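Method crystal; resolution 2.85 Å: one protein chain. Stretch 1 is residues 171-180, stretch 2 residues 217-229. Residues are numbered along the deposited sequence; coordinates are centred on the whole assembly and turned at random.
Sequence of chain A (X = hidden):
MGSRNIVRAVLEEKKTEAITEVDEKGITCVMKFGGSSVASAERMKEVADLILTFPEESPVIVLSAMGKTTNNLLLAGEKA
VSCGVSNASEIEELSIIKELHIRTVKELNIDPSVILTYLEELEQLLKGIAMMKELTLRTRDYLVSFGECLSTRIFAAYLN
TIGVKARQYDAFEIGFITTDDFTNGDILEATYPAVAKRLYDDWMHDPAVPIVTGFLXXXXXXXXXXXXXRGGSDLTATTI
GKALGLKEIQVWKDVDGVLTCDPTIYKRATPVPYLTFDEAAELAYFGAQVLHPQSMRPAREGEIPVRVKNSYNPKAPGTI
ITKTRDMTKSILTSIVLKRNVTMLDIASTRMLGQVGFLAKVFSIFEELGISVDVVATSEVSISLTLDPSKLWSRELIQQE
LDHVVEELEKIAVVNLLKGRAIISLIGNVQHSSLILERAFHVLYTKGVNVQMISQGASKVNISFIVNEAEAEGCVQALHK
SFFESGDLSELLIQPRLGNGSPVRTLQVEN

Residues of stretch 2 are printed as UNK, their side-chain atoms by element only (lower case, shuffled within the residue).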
# COMPACT_ATOMS: atom_id res chain seq x y z
N ALA A 171 13.27 -27.81 -25.27
CA ALA A 171 12.10 -27.86 -24.40
C ALA A 171 10.79 -27.81 -25.18
O ALA A 171 9.84 -28.53 -24.85
CB ALA A 171 12.14 -26.73 -23.39
N PHE A 172 10.76 -26.99 -26.23
CA PHE A 172 9.55 -26.79 -27.03
C PHE A 172 9.20 -28.01 -27.89
O PHE A 172 8.07 -28.11 -28.39
CB PHE A 172 9.65 -25.53 -27.89
CG PHE A 172 10.90 -25.45 -28.74
CD1 PHE A 172 10.95 -26.06 -29.99
CD2 PHE A 172 12.01 -24.75 -28.29
CE1 PHE A 172 12.09 -25.99 -30.78
CE2 PHE A 172 13.17 -24.68 -29.08
CZ PHE A 172 13.21 -25.30 -30.32
N GLU A 173 10.15 -28.93 -28.04
CA GLU A 173 9.95 -30.13 -28.85
C GLU A 173 9.62 -31.36 -27.99
O GLU A 173 9.22 -32.40 -28.52
CB GLU A 173 11.19 -30.39 -29.72
CG GLU A 173 10.90 -31.04 -31.08
CD GLU A 173 10.96 -32.57 -31.06
OE1 GLU A 173 11.71 -33.14 -30.22
OE2 GLU A 173 10.26 -33.21 -31.89
N ILE A 174 9.74 -31.25 -26.67
CA ILE A 174 9.51 -32.40 -25.78
C ILE A 174 8.22 -32.34 -24.93
O ILE A 174 7.98 -33.22 -24.09
CB ILE A 174 10.73 -32.71 -24.86
CG1 ILE A 174 11.01 -31.55 -23.90
CG2 ILE A 174 11.94 -33.04 -25.71
CD1 ILE A 174 11.87 -31.93 -22.71
N GLY A 175 7.41 -31.30 -25.13
CA GLY A 175 6.15 -31.20 -24.41
C GLY A 175 6.08 -30.15 -23.32
O GLY A 175 5.33 -30.30 -22.36
N PHE A 176 6.88 -29.09 -23.46
CA PHE A 176 6.65 -27.88 -22.68
C PHE A 176 5.56 -27.11 -23.41
O PHE A 176 5.81 -26.44 -24.42
CB PHE A 176 7.94 -27.04 -22.53
CG PHE A 176 8.66 -27.27 -21.23
CD1 PHE A 176 9.48 -28.37 -21.04
CD2 PHE A 176 8.50 -26.37 -20.17
CE1 PHE A 176 10.14 -28.59 -19.83
CE2 PHE A 176 9.15 -26.57 -18.95
CZ PHE A 176 9.97 -27.68 -18.78
N ILE A 177 4.33 -27.26 -22.92
CA ILE A 177 3.15 -26.65 -23.56
C ILE A 177 2.75 -25.37 -22.82
O ILE A 177 2.65 -25.36 -21.59
CB ILE A 177 1.96 -27.65 -23.65
CG1 ILE A 177 2.43 -29.06 -24.05
CG2 ILE A 177 0.87 -27.12 -24.60
CD1 ILE A 177 3.11 -29.18 -25.42
N THR A 178 2.51 -24.31 -23.59
CA THR A 178 2.44 -22.96 -23.06
C THR A 178 1.34 -22.10 -23.69
O THR A 178 0.88 -22.39 -24.80
CB THR A 178 3.81 -22.28 -23.25
OG1 THR A 178 4.69 -22.69 -22.19
CG2 THR A 178 3.70 -20.80 -23.23
N THR A 179 0.91 -21.06 -22.97
CA THR A 179 0.01 -20.04 -23.53
C THR A 179 0.73 -19.22 -24.59
O THR A 179 1.96 -19.17 -24.63
CB THR A 179 -0.57 -19.08 -22.45
OG1 THR A 179 0.49 -18.30 -21.87
CG2 THR A 179 -1.31 -19.85 -21.37
N ASP A 180 -0.03 -18.56 -25.46
CA ASP A 180 0.56 -17.89 -26.60
C ASP A 180 0.87 -16.41 -26.37
O ASP A 180 0.94 -15.64 -27.33
CB ASP A 180 -0.29 -18.12 -27.86
CG ASP A 180 -0.53 -19.60 -28.13
OD1 ASP A 180 0.09 -20.15 -29.06
OD2 ASP A 180 -1.34 -20.22 -27.41
N UNK A 217 9.42 -22.74 -24.26
CA UNK A 217 8.20 -23.53 -24.37
C UNK A 217 7.56 -23.38 -25.75
O UNK A 217 8.05 -22.62 -26.59
N UNK A 218 6.48 -24.12 -25.97
CA UNK A 218 5.74 -24.06 -27.24
C UNK A 218 4.29 -23.65 -27.01
O UNK A 218 3.59 -24.24 -26.18
c UNK A 218 5.34 -25.36 -29.43
c UNK A 218 5.69 -26.64 -30.20
n UNK A 218 5.03 -28.98 -30.71
c UNK A 218 5.81 -25.41 -27.97
c UNK A 218 4.68 -27.75 -29.95
N UNK A 219 3.86 -22.63 -27.76
CA UNK A 219 2.49 -22.14 -27.69
C UNK A 219 1.47 -23.19 -28.08
O UNK A 219 1.71 -23.99 -28.99
N UNK A 220 0.33 -23.20 -27.38
CA UNK A 220 -0.73 -24.18 -27.63
C UNK A 220 -1.32 -24.05 -29.04
O UNK A 220 -1.37 -25.04 -29.78
c UNK A 220 -2.99 -26.45 -26.90
c UNK A 220 -4.33 -24.68 -26.55
c UNK A 220 -4.34 -26.89 -26.92
n UNK A 220 -5.13 -25.79 -26.70
c UNK A 220 -3.68 -29.14 -27.34
c UNK A 220 -4.70 -28.24 -27.14
c UNK A 220 -1.97 -27.40 -27.11
c UNK A 220 -2.33 -28.75 -27.33
c UNK A 220 -1.81 -24.08 -26.54
c UNK A 220 -3.01 -25.03 -26.66
N UNK A 221 -1.73 -22.85 -29.41
CA UNK A 221 -2.42 -22.65 -30.69
C UNK A 221 -1.60 -21.97 -31.80
O UNK A 221 -2.06 -21.85 -32.94
c UNK A 221 -3.76 -20.62 -29.74
c UNK A 221 -5.15 -20.25 -29.22
n UNK A 221 -7.56 -19.90 -29.90
c UNK A 221 -3.78 -21.96 -30.49
c UNK A 221 -6.15 -20.02 -30.37
N UNK A 222 -0.38 -21.53 -31.48
CA UNK A 222 0.53 -20.99 -32.51
C UNK A 222 1.55 -22.04 -32.93
O UNK A 222 2.04 -22.01 -34.06
o UNK A 222 1.80 -19.97 -30.70
c UNK A 222 0.41 -18.51 -32.05
c UNK A 222 1.30 -19.74 -32.03
N UNK A 223 1.86 -22.95 -32.01
CA UNK A 223 2.93 -23.93 -32.20
C UNK A 223 4.30 -23.27 -32.19
O UNK A 223 5.31 -23.93 -32.46
N UNK A 224 4.34 -21.98 -31.86
CA UNK A 224 5.54 -21.15 -31.95
C UNK A 224 6.38 -21.14 -30.66
O UNK A 224 5.85 -21.32 -29.56
c UNK A 224 5.16 -19.72 -32.37
N UNK A 225 7.68 -20.92 -30.82
CA UNK A 225 8.62 -20.93 -29.70
C UNK A 225 8.29 -19.83 -28.69
O UNK A 225 7.99 -18.69 -29.06
c UNK A 225 11.05 -20.99 -29.00
c UNK A 225 10.09 -20.80 -30.17
c UNK A 225 10.40 -21.83 -31.27
N UNK A 226 8.34 -20.20 -27.42
CA UNK A 226 7.92 -19.32 -26.34
C UNK A 226 8.95 -19.28 -25.21
O UNK A 226 9.58 -20.30 -24.92
c UNK A 226 6.39 -19.56 -24.34
c UNK A 226 6.54 -19.79 -25.82
o UNK A 226 5.51 -19.06 -26.50
N UNK A 227 9.13 -18.12 -24.58
CA UNK A 227 9.93 -18.01 -23.36
C UNK A 227 9.05 -17.94 -22.12
O UNK A 227 7.96 -17.37 -22.16
c UNK A 227 11.91 -16.94 -24.48
o UNK A 227 10.17 -15.59 -23.52
c UNK A 227 10.91 -16.81 -23.37
N UNK A 228 9.53 -18.51 -21.02
CA UNK A 228 8.71 -18.70 -19.82
C UNK A 228 8.59 -17.49 -18.89
O UNK A 228 8.04 -17.59 -17.80
c UNK A 228 9.96 -22.34 -18.98
c UNK A 228 9.31 -21.25 -19.82
c UNK A 228 7.96 -21.72 -20.34
c UNK A 228 9.20 -19.93 -19.04
N UNK A 229 9.09 -16.33 -19.35
CA UNK A 229 9.07 -15.10 -18.56
C UNK A 229 10.03 -15.17 -17.39
O UNK A 229 10.97 -15.96 -17.41

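Position 217 has no side-chain atoms. Its CA lies 3.8 Å from Phe-176 O, and an ideal CB would sit 2.8 Å from Thr-178 OG1, a clash. It is Gly-217.

Position 218 carries four carbons in a row ending in nitrogen. Its CB is 3.8 Å from Phe-172 CB, and the chain passes close to the Phe-172 carbonyl. This is Lys-218; its CD is 3.3 Å from Phe-172 O.

Position 219 again has no side-chain atoms. An ideal CB would fall 2.4 Å from Asp-180 OD1, so the carboxylate leaves no room for one. It is Gly-219.

Position 220 has one carbon, then fused five- and six-membered rings of eight carbons and one nitrogen. A ring carbon meets the Ile-177 side chain. That is Trp-220; its CE3 lies 3.8 Å from Ile-177 CG2.

Position 221 shows four carbons in a row and a terminal nitrogen. A carbon nears the Asp-180 carboxylate, but the chain end leads away from stretch 1. It is Lys-221; its CG is 3.4 Å from Asp-180 OD2.

Position 222 has one carbon carrying an oxygen and a carbon. The oxygen meets the Asp-180 carboxylate. It is Thr-222; its OG1 donates a very short hydrogen bond of 2.4 Å to Asp-180 OD1.

Position 223 has no side-chain atoms. Its positive phi favours glycine: Gly-223.

Position 224 has a single carbon, pointing away from stretch 1. It is Ala-224.

Position 225 has one carbon carrying two more, and packs on the Phe-172 ring. It is Val-225; its CG2 sits over one ring face, 4.3 Å from the centroid.

Position 226 has one carbon bearing an oxygen and a carbon, and touches the Thr-178 side chain. It is Thr-226; its CG2 packs 3.2 Å from Thr-178 CG2.

Position 227 has the same atoms, but its CA-to-CB bond points away and it makes no contact with stretch 1. It is Thr-227; its OG1 is hydrogen-bonded elsewhere in the structure.

Position 228 has four carbons, forked at the second, and reaches the Phe-176 ring. It is Leu-228; its CD1 is 4.3 Å from Phe-176 CE2.

Position 229 has no side-chain atoms and a positive phi. It is Gly-229, without contact here.

The contact is built on a short parallel strand pairing. Lys-218 N donates to Phe-176 O at 2.9 Å, Thr-178 N to Lys-218 O at 2.8 Å, and Trp-220 N to Thr-178 O at 2.8 Å. Asp-180 gathers the turn: its OD1 also accepts from Thr-222 N at 2.8 Å, and Lys-221 N adds weak bonds to both carboxylate oxygens. Apolar packing supplements these links.

Stretch 2 217-229: GKGWKTGAVTTLG
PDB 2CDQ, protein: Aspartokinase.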